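Local atomic coordinates of putative glycosyl hydrolase (Parabacteroides distasonis, PDB entry 4QHZ), a protein that binds magnesium and is probably a hydrolase of the 3-keto-disaccharide hydrolase family, with a concanavalin-like beta fold, though its substrate is not established. Residues Thr19-Met22 with Ser23-Tyr26; Gly181-Arg184 with Thr185-Val189. All coordinates share one frame; numbering follows the deposited sequence.

Interaction 1 of 2, residues Thr19-Met22 with Ser23-Tyr26; sequences THEM and SEFY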
ATOM      1  N   THR C  19     -17.377   3.171  26.922  1.00 25.07           N
ATOM      2  CA  THR C  19     -17.785   4.567  27.069  1.00 26.10           C
ATOM      3  C   THR C  19     -17.008   5.443  26.094  1.00 25.51           C
ATOM      4  O   THR C  19     -15.919   5.067  25.641  1.00 23.83           O
ATOM      5  CB  THR C  19     -17.515   5.100  28.489  1.00 27.16           C
ATOM      6  OG1 THR C  19     -16.105   5.075  28.747  1.00 26.03           O
ATOM      7  CG2 THR C  19     -18.229   4.272  29.552  1.00 25.96           C
ATOM      8  N   HIS C  20     -17.544   6.622  25.790  1.00 25.61           N
ATOM      9  CA  HIS C  20     -16.902   7.509  24.820  1.00 24.33           C
ATOM     10  C   HIS C  20     -15.496   7.949  25.274  1.00 23.96           C
ATOM     11  O   HIS C  20     -14.613   8.139  24.439  1.00 24.84           O
ATOM     12  CB  HIS C  20     -17.796   8.719  24.487  1.00 25.48           C
ATOM     13  CG  HIS C  20     -17.945   9.709  25.597  1.00 27.24           C
ATOM     14  ND1 HIS C  20     -17.130  10.810  25.722  1.00 27.87           N
ATOM     15  CD2 HIS C  20     -18.837   9.784  26.611  1.00 29.16           C
ATOM     16  CE1 HIS C  20     -17.502  11.512  26.780  1.00 30.15           C
ATOM     17  NE2 HIS C  20     -18.535  10.910  27.337  1.00 30.84           N
ATOM     18  N   GLU C  21     -15.292   8.076  26.587  1.00 23.56           N
ATOM     19  CA  GLU C  21     -14.001   8.484  27.146  1.00 23.93           C
ATOM     20  C   GLU C  21     -12.875   7.504  26.823  1.00 23.75           C
ATOM     21  O   GLU C  21     -11.716   7.902  26.731  1.00 21.69           O
ATOM     22  CB  GLU C  21     -14.077   8.646  28.675  1.00 26.06           C
ATOM     23  CG  GLU C  21     -14.903   9.838  29.149  1.00 29.06           C
ATOM     24  CD  GLU C  21     -16.329   9.471  29.522  1.00 31.92           C
ATOM     25  OE1 GLU C  21     -16.835   8.436  29.037  1.00 30.79           O
ATOM     26  OE2 GLU C  21     -16.946  10.224  30.304  1.00 35.33           O
HETATM   27  N   MSE C  22     -13.213   6.226  26.666  1.00 23.48           N
HETATM   28  CA  MSE C  22     -12.199   5.190  26.462  1.00 24.34           C
HETATM   29  C   MSE C  22     -11.547   5.281  25.104  1.00 25.29           C
HETATM   30  O   MSE C  22     -10.553   4.595  24.865  1.00 24.66           O
HETATM   31  CB  MSE C  22     -12.849   3.818  26.679  1.00 25.63           C
HETATM   32  CG  MSE C  22     -13.122   3.618  28.160  1.00 25.53           C
HETATM   33 SE   MSE C  22     -14.289   2.056  28.389  0.75 30.79          SE
HETATM   34  CE  MSE C  22     -14.776   2.277  30.295  1.00 28.21           C
ATOM     35  N   SER C  23     -12.109   6.092  24.201  1.00 23.14           N
ATOM     36  CA  SER C  23     -11.496   6.334  22.897  1.00 22.72           C
ATOM     37  C   SER C  23     -11.112   7.806  22.721  1.00 22.21           C
ATOM     38  O   SER C  23     -11.084   8.308  21.606  1.00 22.25           O
ATOM     39  CB  SER C  23     -12.427   5.869  21.765  1.00 22.70           C
ATOM     40  OG  SER C  23     -13.690   6.507  21.828  1.00 24.53           O
ATOM     41  N   GLU C  24     -10.809   8.484  23.828  1.00 23.10           N
ATOM     42  CA  GLU C  24     -10.407   9.894  23.810  1.00 22.91           C
ATOM     43  C   GLU C  24      -9.009  10.050  24.412  1.00 22.54           C
ATOM     44  O   GLU C  24      -8.821   9.889  25.610  1.00 23.40           O
ATOM     45  CB  GLU C  24     -11.440  10.748  24.556  1.00 24.24           C
ATOM     46  CG  GLU C  24     -12.748  10.853  23.780  1.00 23.70           C
ATOM     47  CD  GLU C  24     -13.938  11.347  24.577  1.00 24.58           C
ATOM     48  OE1 GLU C  24     -13.782  11.810  25.731  1.00 24.50           O
ATOM     49  OE2 GLU C  24     -15.057  11.271  24.026  1.00 24.43           O
ATOM     50  N   PHE C  25      -8.033  10.346  23.556  1.00 23.44           N
ATOM     51  CA  PHE C  25      -6.622  10.400  23.940  1.00 24.11           C
ATOM     52  C   PHE C  25      -6.090  11.821  23.852  1.00 24.97           C
ATOM     53  O   PHE C  25      -6.535  12.602  23.016  1.00 24.25           O
ATOM     54  CB  PHE C  25      -5.818   9.465  23.044  1.00 24.73           C
ATOM     55  CG  PHE C  25      -6.380   8.075  22.986  1.00 27.38           C
ATOM     56  CD1 PHE C  25      -6.283   7.241  24.078  1.00 27.92           C
ATOM     57  CD2 PHE C  25      -7.027   7.611  21.845  1.00 30.54           C
ATOM     58  CE1 PHE C  25      -6.808   5.963  24.041  1.00 30.67           C
ATOM     59  CE2 PHE C  25      -7.563   6.333  21.805  1.00 30.35           C
ATOM     60  CZ  PHE C  25      -7.457   5.510  22.908  1.00 29.67           C
ATOM     61  N   TYR C  26      -5.151  12.158  24.734  1.00 28.05           N
ATOM     62  CA  TYR C  26      -4.657  13.537  24.861  1.00 27.94           C
ATOM     63  C   TYR C  26      -3.173  13.677  24.501  1.00 29.93           C
ATOM     64  O   TYR C  26      -2.586  14.738  24.682  1.00 32.02           O
ATOM     65  CB  TYR C  26      -4.968  14.050  26.273  1.00 26.78           C
ATOM     66  CG  TYR C  26      -6.458  14.149  26.475  1.00 26.19           C
ATOM     67  CD1 TYR C  26      -7.203  13.042  26.879  1.00 25.66           C
ATOM     68  CD2 TYR C  26      -7.138  15.323  26.179  1.00 26.59           C
ATOM     69  CE1 TYR C  26      -8.579  13.118  27.026  1.00 25.06           C
ATOM     70  CE2 TYR C  26      -8.514  15.412  26.323  1.00 25.86           C
ATOM     71  CZ  TYR C  26      -9.228  14.310  26.743  1.00 24.94           C
ATOM     72  OH  TYR C  26     -10.589  14.405  26.877  1.00 25.34           O
TER
HETATM   73  O   HOH W   1     -15.254   4.550  22.936  1.00 17.54           O
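His-20 reaches Glu-24 with its ring nitrogen ND1, which donates to OE2 over 2.7 Å in an almost straight bond (174°). The carboxylate oxygen lies in the imidazole plane, and ND1 meets OE2 on its syn side, tilted 29° out of the carboxylate plane. With CG of His-20 set between the backbone N and the carbonyl carbon (chi1 70°), the ring can turn this edge to Glu-24, whose chain runs extended beyond CG. OE2 has a second partner, a salt bridge to Lys-150 of the second subunit, so one oxygen is shared by two donors, an arrangement likely to favour the charged carboxylate. The backbone of the same residues makes a short 3-10 turn: Met-22 N bonds to Thr-19 O, Ser-23 N to His-20 O (3.2 Å) and Glu-24 N to Glu-21 O (3.1 Å). His-20 O also accepts from Lys-150 of the second subunit, which bonds Ser-23 OG as well. A water ties the start of the turn to its end, donating to Thr-19 O at 2.8 Å while it lies 2.7 Å from Ser-23 OG. Over one face of the His-20 ring sits Glu-21 OE1, 3.4 Å above the plane and offset toward the rim. Past the turn, Asn-142 of the second subunit meets Ser-23 O and Phe-25 N through its side-chain amide.

Interaction 2 of 2, residues Gly181-Arg184 with Thr185-Val189; sequences GSYR and THPTV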
ATOM      1  N   GLY C 181      20.851  -3.464  -2.042  1.00 27.81           N
ATOM      2  CA  GLY C 181      20.707  -2.291  -2.901  1.00 27.13           C
ATOM      3  C   GLY C 181      19.379  -2.181  -3.633  1.00 27.08           C
ATOM      4  O   GLY C 181      19.107  -1.147  -4.244  1.00 29.06           O
ATOM      5  N   SER C 182      18.555  -3.226  -3.580  1.00 25.26           N
ATOM      6  CA  SER C 182      17.225  -3.185  -4.183  1.00 26.34           C
ATOM      7  C   SER C 182      16.249  -2.418  -3.297  1.00 25.64           C
ATOM      8  O   SER C 182      16.521  -2.181  -2.115  1.00 25.74           O
ATOM      9  CB  SER C 182      16.692  -4.598  -4.425  1.00 27.51           C
ATOM     10  OG  SER C 182      16.570  -5.316  -3.207  1.00 30.63           O
ATOM     11  N   TYR C 183      15.121  -2.019  -3.871  1.00 24.32           N
ATOM     12  CA  TYR C 183      14.097  -1.314  -3.114  1.00 25.06           C
ATOM     13  C   TYR C 183      13.474  -2.231  -2.088  1.00 24.97           C
ATOM     14  O   TYR C 183      13.088  -3.351  -2.407  1.00 24.11           O
ATOM     15  CB  TYR C 183      12.986  -0.777  -4.026  1.00 25.21           C
ATOM     16  CG  TYR C 183      13.300   0.530  -4.713  1.00 26.18           C
ATOM     17  CD1 TYR C 183      13.357   1.726  -4.000  1.00 25.73           C
ATOM     18  CD2 TYR C 183      13.507   0.578  -6.088  1.00 28.79           C
ATOM     19  CE1 TYR C 183      13.630   2.925  -4.635  1.00 26.82           C
ATOM     20  CE2 TYR C 183      13.787   1.768  -6.732  1.00 26.61           C
ATOM     21  CZ  TYR C 183      13.846   2.937  -6.010  1.00 29.23           C
ATOM     22  OH  TYR C 183      14.120   4.116  -6.670  1.00 27.59           O
ATOM     23  N   ARG C 184      13.367  -1.743  -0.857  1.00 24.71           N
ATOM     24  CA  ARG C 184      12.545  -2.384   0.163  1.00 23.50           C
ATOM     25  C   ARG C 184      11.131  -1.812   0.082  1.00 24.25           C
ATOM     26  O   ARG C 184      10.148  -2.550   0.045  1.00 23.69           O
ATOM     27  CB  ARG C 184      13.150  -2.167   1.546  1.00 23.64           C
ATOM     28  CG  ARG C 184      12.322  -2.709   2.698  1.00 23.55           C
ATOM     29  CD  ARG C 184      13.028  -2.494   4.020  1.00 26.41           C
ATOM     30  NE  ARG C 184      12.220  -2.995   5.130  1.00 26.18           N
ATOM     31  CZ  ARG C 184      11.213  -2.334   5.704  1.00 25.79           C
ATOM     32  NH1 ARG C 184      10.869  -1.104   5.304  1.00 25.40           N
ATOM     33  NH2 ARG C 184      10.543  -2.912   6.700  1.00 23.94           N
ATOM     34  N   THR C 185      11.042  -0.485   0.088  1.00 22.36           N
ATOM     35  CA  THR C 185       9.805   0.214  -0.214  1.00 23.38           C
ATOM     36  C   THR C 185      10.105   1.265  -1.264  1.00 23.62           C
ATOM     37  O   THR C 185      11.136   1.936  -1.202  1.00 25.27           O
ATOM     38  CB  THR C 185       9.189   0.890   1.026  1.00 23.12           C
ATOM     39  OG1 THR C 185      10.148   1.770   1.624  1.00 21.74           O
ATOM     40  CG2 THR C 185       8.754  -0.153   2.044  1.00 23.42           C
ATOM     41  N   HIS C 186       9.219   1.388  -2.242  1.00 24.26           N
ATOM     42  CA  HIS C 186       9.391   2.368  -3.302  1.00 25.56           C
ATOM     43  C   HIS C 186       8.988   3.742  -2.807  1.00 24.06           C
ATOM     44  O   HIS C 186       8.231   3.857  -1.845  1.00 23.16           O
ATOM     45  CB  HIS C 186       8.553   1.990  -4.513  1.00 26.83           C
ATOM     46  CG  HIS C 186       9.057   0.782  -5.229  1.00 29.44           C
ATOM     47  ND1 HIS C 186       9.710   0.860  -6.439  1.00 30.86           N
ATOM     48  CD2 HIS C 186       9.036  -0.528  -4.894  1.00 29.80           C
ATOM     49  CE1 HIS C 186      10.060  -0.353  -6.825  1.00 31.60           C
ATOM     50  NE2 HIS C 186       9.657  -1.214  -5.908  1.00 32.01           N
ATOM     51  N   PRO C 187       9.496   4.797  -3.459  1.00 21.76           N
ATOM     52  CA  PRO C 187       9.018   6.120  -3.101  1.00 20.93           C
ATOM     53  C   PRO C 187       7.603   6.310  -3.603  1.00 20.28           C
ATOM     54  O   PRO C 187       7.206   5.682  -4.588  1.00 20.85           O
ATOM     55  CB  PRO C 187       9.968   7.070  -3.844  1.00 20.86           C
ATOM     56  CG  PRO C 187      10.980   6.210  -4.525  1.00 21.97           C
ATOM     57  CD  PRO C 187      10.393   4.837  -4.620  1.00 21.38           C
ATOM     58  N   THR C 188       6.839   7.154  -2.924  1.00 20.02           N
ATOM     59  CA  THR C 188       5.517   7.533  -3.408  1.00 20.59           C
ATOM     60  C   THR C 188       5.416   9.051  -3.451  1.00 20.02           C
ATOM     61  O   THR C 188       6.094   9.748  -2.689  1.00 18.44           O
ATOM     62  CB  THR C 188       4.388   6.942  -2.543  1.00 20.81           C
ATOM     63  OG1 THR C 188       4.502   7.423  -1.203  1.00 22.13           O
ATOM     64  CG2 THR C 188       4.455   5.416  -2.544  1.00 22.19           C
ATOM     65  N   VAL C 189       4.566   9.556  -4.342  1.00 19.13           N
ATOM     66  CA  VAL C 189       4.422  10.993  -4.516  1.00 18.84           C
ATOM     67  C   VAL C 189       2.997  11.372  -4.930  1.00 19.25           C
ATOM     68  O   VAL C 189       2.368  10.692  -5.740  1.00 19.92           O
ATOM     69  CB  VAL C 189       5.457  11.522  -5.540  1.00 19.50           C
ATOM     70  CG1 VAL C 189       5.207  10.939  -6.926  1.00 19.43           C
ATOM     71  CG2 VAL C 189       5.450  13.044  -5.575  1.00 18.85           C
TER
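Tyr-183 and His-186 form an offset stack flanking a classic beta bulge, where Arg-184 and Thr-185 both face Thr-176 and the chain turns a corner into strand 185-193. The ring centroids are 4.5 Å apart and the planes 24° from parallel. Their closest atoms are Tyr-183 CD2 and His-186 CE1, at 3.6 Å. The slippage also brings Tyr-183 CB over the imidazole face, a CH-pi contact 4.0 Å from the centroid of the His-186 ring. CG of His-186 stands beside its backbone N (chi1 -70°), which carries the imidazole back toward the tyrosine, and ND1 is engaged by Ile-204 O. Along the other part of the phenol ring, Tyr-183 CE1 meets Pro-187 CD at 3.8 Å. With Tyr-183 replaced by an alanine, the His-186 face and Pro-187 CD would probably lose their aromatic neighbour and Tyr-127 OH its hydroxyl partner. At the bulge itself Arg-184 and Thr-185 point the same way, NH1 of Arg-184 lying 4.0 Å from CG2 of Thr-185. The arginine runs extended to NE, where it forms a salt bridge with Asp-96 of the fourth subunit, while Thr-185 OG1 bonds to Thr-176 OG1. Ring stacking and van der Waals contact therefore join the two segments, and the polar side-chain ends are spent on neighbouring strands, loops and another subunit.

Overall arrangement
Both contacts are local, each within one continuous run of chain and partly buried, yet they stand apart: their centres are 37 Å from each other and they share no structural element. Interaction 1 belongs to the N-terminal arm, its centre about 38 Å from the centre of the chain, and owes much of its burial to other subunits. Interaction 2, its centre about 18 Å from that of the chain, sits where a loop enters a strand of the larger antiparallel sheet. The chemistry follows the setting. In the arm, hydrogen bonds and charge predominate; at the sheet entrance, aromatic and apolar surfaces do. Each nevertheless sends a charged side chain to a neighbouring subunit, and both lie away from the magnesium site.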